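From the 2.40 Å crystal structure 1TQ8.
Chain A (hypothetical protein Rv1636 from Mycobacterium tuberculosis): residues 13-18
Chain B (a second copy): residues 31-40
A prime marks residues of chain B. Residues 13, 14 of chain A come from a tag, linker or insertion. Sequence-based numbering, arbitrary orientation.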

ATOM      1  N   SER A  13      30.085  -1.862  -6.381  1.00 78.81           N
ATOM      2  CA  SER A  13      30.184  -1.672  -7.861  1.00 79.36           C
ATOM      3  C   SER A  13      29.042  -2.399  -8.569  1.00 78.62           C
ATOM      4  O   SER A  13      29.268  -3.307  -9.374  1.00 79.01           O
ATOM      5  N   LEU A  14      27.814  -1.996  -8.253  1.00 76.74           N
ATOM      6  CA  LEU A  14      26.626  -2.597  -8.847  1.00 73.88           C
ATOM      7  C   LEU A  14      26.651  -2.477 -10.364  1.00 72.86           C
ATOM      8  O   LEU A  14      27.046  -1.443 -10.912  1.00 73.64           O
ATOM      9  N   SER A  15      26.228  -3.541 -11.041  1.00 69.45           N
ATOM     10  CA  SER A  15      26.199  -3.557 -12.499  1.00 65.98           C
ATOM     11  C   SER A  15      24.790  -3.291 -13.013  1.00 62.28           C
ATOM     12  O   SER A  15      23.865  -3.089 -12.230  1.00 62.40           O
ATOM     13  N   ALA A  16      24.636  -3.282 -14.334  1.00 57.28           N
ATOM     14  CA  ALA A  16      23.335  -3.047 -14.945  1.00 53.46           C
ATOM     15  C   ALA A  16      22.426  -4.250 -14.725  1.00 50.68           C
ATOM     16  O   ALA A  16      22.891  -5.357 -14.453  1.00 50.75           O
ATOM     17  N   TYR A  17      21.126  -4.029 -14.838  1.00 46.25           N
ATOM     18  CA  TYR A  17      20.166  -5.105 -14.664  1.00 44.04           C
ATOM     19  C   TYR A  17      20.317  -6.103 -15.804  1.00 43.00           C
ATOM     20  O   TYR A  17      20.386  -5.709 -16.964  1.00 43.81           O
ATOM     21  N   LYS A  18      20.358  -7.388 -15.477  1.00 41.54           N
ATOM     22  CA  LYS A  18      20.494  -8.408 -16.499  1.00 42.35           C
ATOM     23  C   LYS A  18      19.178  -9.061 -16.913  1.00 41.08           C
ATOM     24  O   LYS A  18      18.985  -9.357 -18.089  1.00 43.32           O
TER
HETATM   25  N   MSE B  31      22.036   3.188   1.560  1.00 69.73           N
HETATM   26  CA  MSE B  31      23.277   3.189   0.794  1.00 70.08           C
HETATM   27  C   MSE B  31      23.190   2.334  -0.471  1.00 66.80           C
HETATM   28  O   MSE B  31      23.756   2.691  -1.505  1.00 66.41           O
ATOM     29  N   ARG B  32      22.476   1.215  -0.399  1.00 63.80           N
ATOM     30  CA  ARG B  32      22.325   0.362  -1.570  1.00 60.33           C
ATOM     31  C   ARG B  32      21.495   1.075  -2.621  1.00 55.90           C
ATOM     32  O   ARG B  32      21.771   0.977  -3.809  1.00 55.43           O
ATOM     33  N   ALA B  33      20.477   1.796  -2.179  1.00 51.73           N
ATOM     34  CA  ALA B  33      19.635   2.522  -3.113  1.00 50.48           C
ATOM     35  C   ALA B  33      20.437   3.653  -3.742  1.00 50.38           C
ATOM     36  O   ALA B  33      20.194   4.029  -4.891  1.00 49.30           O
ATOM     37  N   VAL B  34      21.386   4.201  -2.982  1.00 49.43           N
ATOM     38  CA  VAL B  34      22.222   5.291  -3.477  1.00 48.46           C
ATOM     39  C   VAL B  34      23.055   4.771  -4.636  1.00 46.92           C
ATOM     40  O   VAL B  34      23.100   5.369  -5.714  1.00 44.81           O
ATOM     41  N   ASP B  35      23.702   3.639  -4.399  1.00 46.91           N
ATOM     42  CA  ASP B  35      24.525   2.999  -5.410  1.00 49.17           C
ATOM     43  C   ASP B  35      23.738   2.770  -6.702  1.00 49.17           C
ATOM     44  O   ASP B  35      24.209   3.116  -7.787  1.00 49.43           O
ATOM     45  N   ARG B  36      22.544   2.196  -6.582  1.00 47.10           N
ATOM     46  CA  ARG B  36      21.711   1.944  -7.749  1.00 47.48           C
ATOM     47  C   ARG B  36      21.310   3.248  -8.430  1.00 48.08           C
ATOM     48  O   ARG B  36      21.334   3.351  -9.651  1.00 48.61           O
ATOM     49  N   ALA B  37      20.931   4.245  -7.641  1.00 49.34           N
ATOM     50  CA  ALA B  37      20.526   5.521  -8.212  1.00 50.74           C
ATOM     51  C   ALA B  37      21.686   6.139  -8.995  1.00 52.37           C
ATOM     52  O   ALA B  37      21.496   6.675 -10.093  1.00 51.35           O
ATOM     53  N   ALA B  38      22.885   6.056  -8.421  1.00 53.24           N
ATOM     54  CA  ALA B  38      24.096   6.590  -9.043  1.00 54.61           C
ATOM     55  C   ALA B  38      24.444   5.838 -10.335  1.00 55.15           C
ATOM     56  O   ALA B  38      24.831   6.454 -11.331  1.00 55.53           O
ATOM     57  N   GLN B  39      24.310   4.511 -10.300  1.00 53.74           N
ATOM     58  CA  GLN B  39      24.583   3.655 -11.455  1.00 53.24           C
ATOM     59  C   GLN B  39      23.703   4.116 -12.607  1.00 53.09           C
ATOM     60  O   GLN B  39      24.117   4.103 -13.762  1.00 53.38           O
ATOM     61  N   ILE B  40      22.485   4.536 -12.285  1.00 51.91           N
ATOM     62  CA  ILE B  40      21.554   4.999 -13.302  1.00 52.76           C
ATOM     63  C   ILE B  40      21.864   6.435 -13.712  1.00 54.38           C
ATOM     64  O   ILE B  40      21.789   6.783 -14.895  1.00 53.31           O
TER

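The contact between these two stretches is organised around one side chain, that of Arg36′, which leaves its helix and reaches across to the extended N-terminal segment of chain A. Its strongest polar bond is made to the backbone: NH1 of Arg36′ donates to O of Ser15 at 3.0 Å, with a favourable N-H...O angle of 156°. A second, weak hydrogen bond runs from NH2 of Arg36′ to the same O of Ser15 at 3.4 Å, so one carbonyl receives both terminal nitrogens. The carbonyl lies near the guanidinium plane, where the N-H groups of arginine point. Because the acceptor belongs to the main chain, the serine hydroxyl is not needed for this interaction; the CA-to-CB bond of Ser15 points away from the helix, with chi1 in p.

With its edge engaged in this way, the guanidinium has two faces left for packing. One lies flat on the ring of Tyr17, the centres 4.1 Å apart and the planes inclined by 21°. The arrangement is also a cation-pi contact, somewhat off-centre, with CZ of Arg36′ 31° off the ring normal. An aromatic ring suits this position well, since it offers a flat, polarisable surface to a flat cation without competing for its N-H groups. Tyr17 (chi1 m) leaves its backbone sideways, but the end of its side chain comes nearer the helix, and OH of Tyr17 lies 3.1 Å from CD of Arg36′. That hydroxyl is hydrogen-bonded elsewhere in the structure; its approach to NE of Arg36′ is too poorly angled to count as another bond.

Over the opposite face lies Leu14, a residue from a tag, whose CB is 4.0 Å from NH2 of Arg36′. The guanidinium is thus held between an aromatic ring and an aliphatic group. The CA-to-CB bond of Arg36′ points sideways, and the side chain then bends into this slot, its first three chi angles being t, p and p. Within the helix, its NH1 also makes a weak hydrogen bond to OE1 of Gln39′ at 3.3 Å.

Farther out, packing takes over. Leu14 points toward the helix in the m, t rotamer and lays its CD1 on the helix surface, 3.6 Å from CB of Asp35′ and 3.7 Å from N of Arg36′. The same methyl is 4.0 Å from O of Arg32′. This methyl rests on CB of Asp35′ and on the helix backbone, an apolar contact that suits a leucine side chain although the residue belongs to a tag. Gln39′, one turn beyond Asp35′, also points toward chain A (chi1 t, chi2 m); its CG approaches O of Leu14 at 3.7 Å, and its NE2 lies 4.3 Å from CB of Ala16. The CA-to-CB bond of Ala16 points away from the helix, and the contact here is loose. Ala33′, Val34′, Ala37′ and Ala38′ make no contact with the segment. The facing side of the helix presents Asp35′, Arg36′ and Gln39′, with Arg32′ (chi1 m) at the margin.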

ATOM      1  CB  SER A  13      31.537  -2.189  -8.384  1.00 80.40           C
ATOM      2  OG  SER A  13      31.691  -3.585  -8.162  1.00 80.97           O
ATOM      3  CB  LEU A  14      25.365  -1.920  -8.303  1.00 74.19           C
ATOM      4  CG  LEU A  14      25.150  -1.994  -6.790  1.00 75.16           C
ATOM      5  CD1 LEU A  14      23.845  -1.300  -6.436  1.00 75.81           C
ATOM      6  CD2 LEU A  14      25.118  -3.448  -6.337  1.00 74.86           C
ATOM      7  CB  SER A  15      26.690  -4.911 -13.017  1.00 67.18           C
ATOM      8  OG  SER A  15      25.936  -5.973 -12.454  1.00 69.97           O
ATOM      9  CB  ALA A  16      23.491  -2.782 -16.436  1.00 50.79           C
ATOM     10  CB  TYR A  17      18.750  -4.537 -14.667  1.00 39.99           C
ATOM     11  CG  TYR A  17      18.426  -3.732 -13.442  1.00 37.96           C
ATOM     12  CD1 TYR A  17      18.002  -2.410 -13.547  1.00 34.32           C
ATOM     13  CD2 TYR A  17      18.527  -4.300 -12.165  1.00 35.96           C
ATOM     14  CE1 TYR A  17      17.689  -1.674 -12.411  1.00 33.47           C
ATOM     15  CE2 TYR A  17      18.212  -3.571 -11.027  1.00 32.02           C
ATOM     16  CZ  TYR A  17      17.793  -2.257 -11.159  1.00 33.27           C
ATOM     17  OH  TYR A  17      17.465  -1.527 -10.037  1.00 32.97           O
ATOM     18  CB  LYS A  18      21.453  -9.499 -16.034  1.00 46.17           C
ATOM     19  CG  LYS A  18      22.771  -9.008 -15.483  1.00 49.90           C
ATOM     20  CD  LYS A  18      23.640 -10.206 -15.124  1.00 54.78           C
ATOM     21  CE  LYS A  18      24.899  -9.790 -14.367  1.00 58.12           C
ATOM     22  NZ  LYS A  18      24.582  -9.366 -12.968  1.00 60.27           N
TER
HETATM   23  CB  MSE B  31      24.448   2.742   1.679  1.00 74.72           C
HETATM   24  CG  MSE B  31      24.812   3.768   2.757  1.00 81.05           C
HETATM   25 SE   MSE B  31      25.116   5.569   2.033  1.00 92.96          SE
HETATM   26  CE  MSE B  31      23.373   6.352   2.316  1.00 87.79           C
ATOM     27  CB  ARG B  32      21.656  -0.957  -1.203  1.00 62.83           C
ATOM     28  CG  ARG B  32      22.526  -1.872  -0.377  1.00 67.28           C
ATOM     29  CD  ARG B  32      21.992  -3.290  -0.447  1.00 71.77           C
ATOM     30  NE  ARG B  32      21.782  -3.687  -1.837  1.00 75.27           N
ATOM     31  CZ  ARG B  32      21.355  -4.885  -2.224  1.00 77.27           C
ATOM     32  NH1 ARG B  32      21.087  -5.825  -1.322  1.00 76.57           N
ATOM     33  NH2 ARG B  32      21.196  -5.136  -3.518  1.00 78.37           N
ATOM     34  CB  ALA B  33      18.419   3.082  -2.402  1.00 50.12           C
ATOM     35  CB  VAL B  34      23.159   5.831  -2.372  1.00 50.81           C
ATOM     36  CG1 VAL B  34      23.978   7.008  -2.913  1.00 49.52           C
ATOM     37  CG2 VAL B  34      22.336   6.280  -1.170  1.00 51.12           C
ATOM     38  CB  ASP B  35      25.062   1.676  -4.865  1.00 52.12           C
ATOM     39  CG  ASP B  35      26.184   1.879  -3.856  1.00 56.95           C
ATOM     40  OD1 ASP B  35      26.409   3.040  -3.432  1.00 58.13           O
ATOM     41  OD2 ASP B  35      26.845   0.880  -3.485  1.00 57.84           O
ATOM     42  CB  ARG B  36      20.448   1.162  -7.354  1.00 46.37           C
ATOM     43  CG  ARG B  36      19.418   0.996  -8.488  1.00 42.81           C
ATOM     44  CD  ARG B  36      19.997   0.228  -9.662  1.00 39.67           C
ATOM     45  NE  ARG B  36      20.534  -1.059  -9.227  1.00 41.17           N
ATOM     46  CZ  ARG B  36      21.307  -1.832  -9.979  1.00 41.65           C
ATOM     47  NH1 ARG B  36      21.632  -1.441 -11.203  1.00 42.18           N
ATOM     48  NH2 ARG B  36      21.755  -2.991  -9.513  1.00 40.49           N
ATOM     49  CB  ALA B  37      20.072   6.463  -7.110  1.00 50.72           C
ATOM     50  CB  ALA B  38      25.265   6.515  -8.053  1.00 54.49           C
ATOM     51  CB  GLN B  39      24.266   2.192 -11.108  1.00 55.03           C
ATOM     52  CG  GLN B  39      24.640   1.125 -12.162  1.00 58.21           C
ATOM     53  CD  GLN B  39      23.697   1.072 -13.368  1.00 60.62           C
ATOM     54  OE1 GLN B  39      22.472   1.078 -13.224  1.00 61.61           O
ATOM     55  NE2 GLN B  39      24.273   0.995 -14.563  1.00 61.42           N
ATOM     56  CB  ILE B  40      20.096   4.927 -12.799  1.00 51.94           C
ATOM     57  CG1 ILE B  40      19.723   3.475 -12.483  1.00 52.61           C
ATOM     58  CG2 ILE B  40      19.155   5.494 -13.847  1.00 50.28           C
ATOM     59  CD1 ILE B  40      18.360   3.314 -11.848  1.00 51.21           C
TER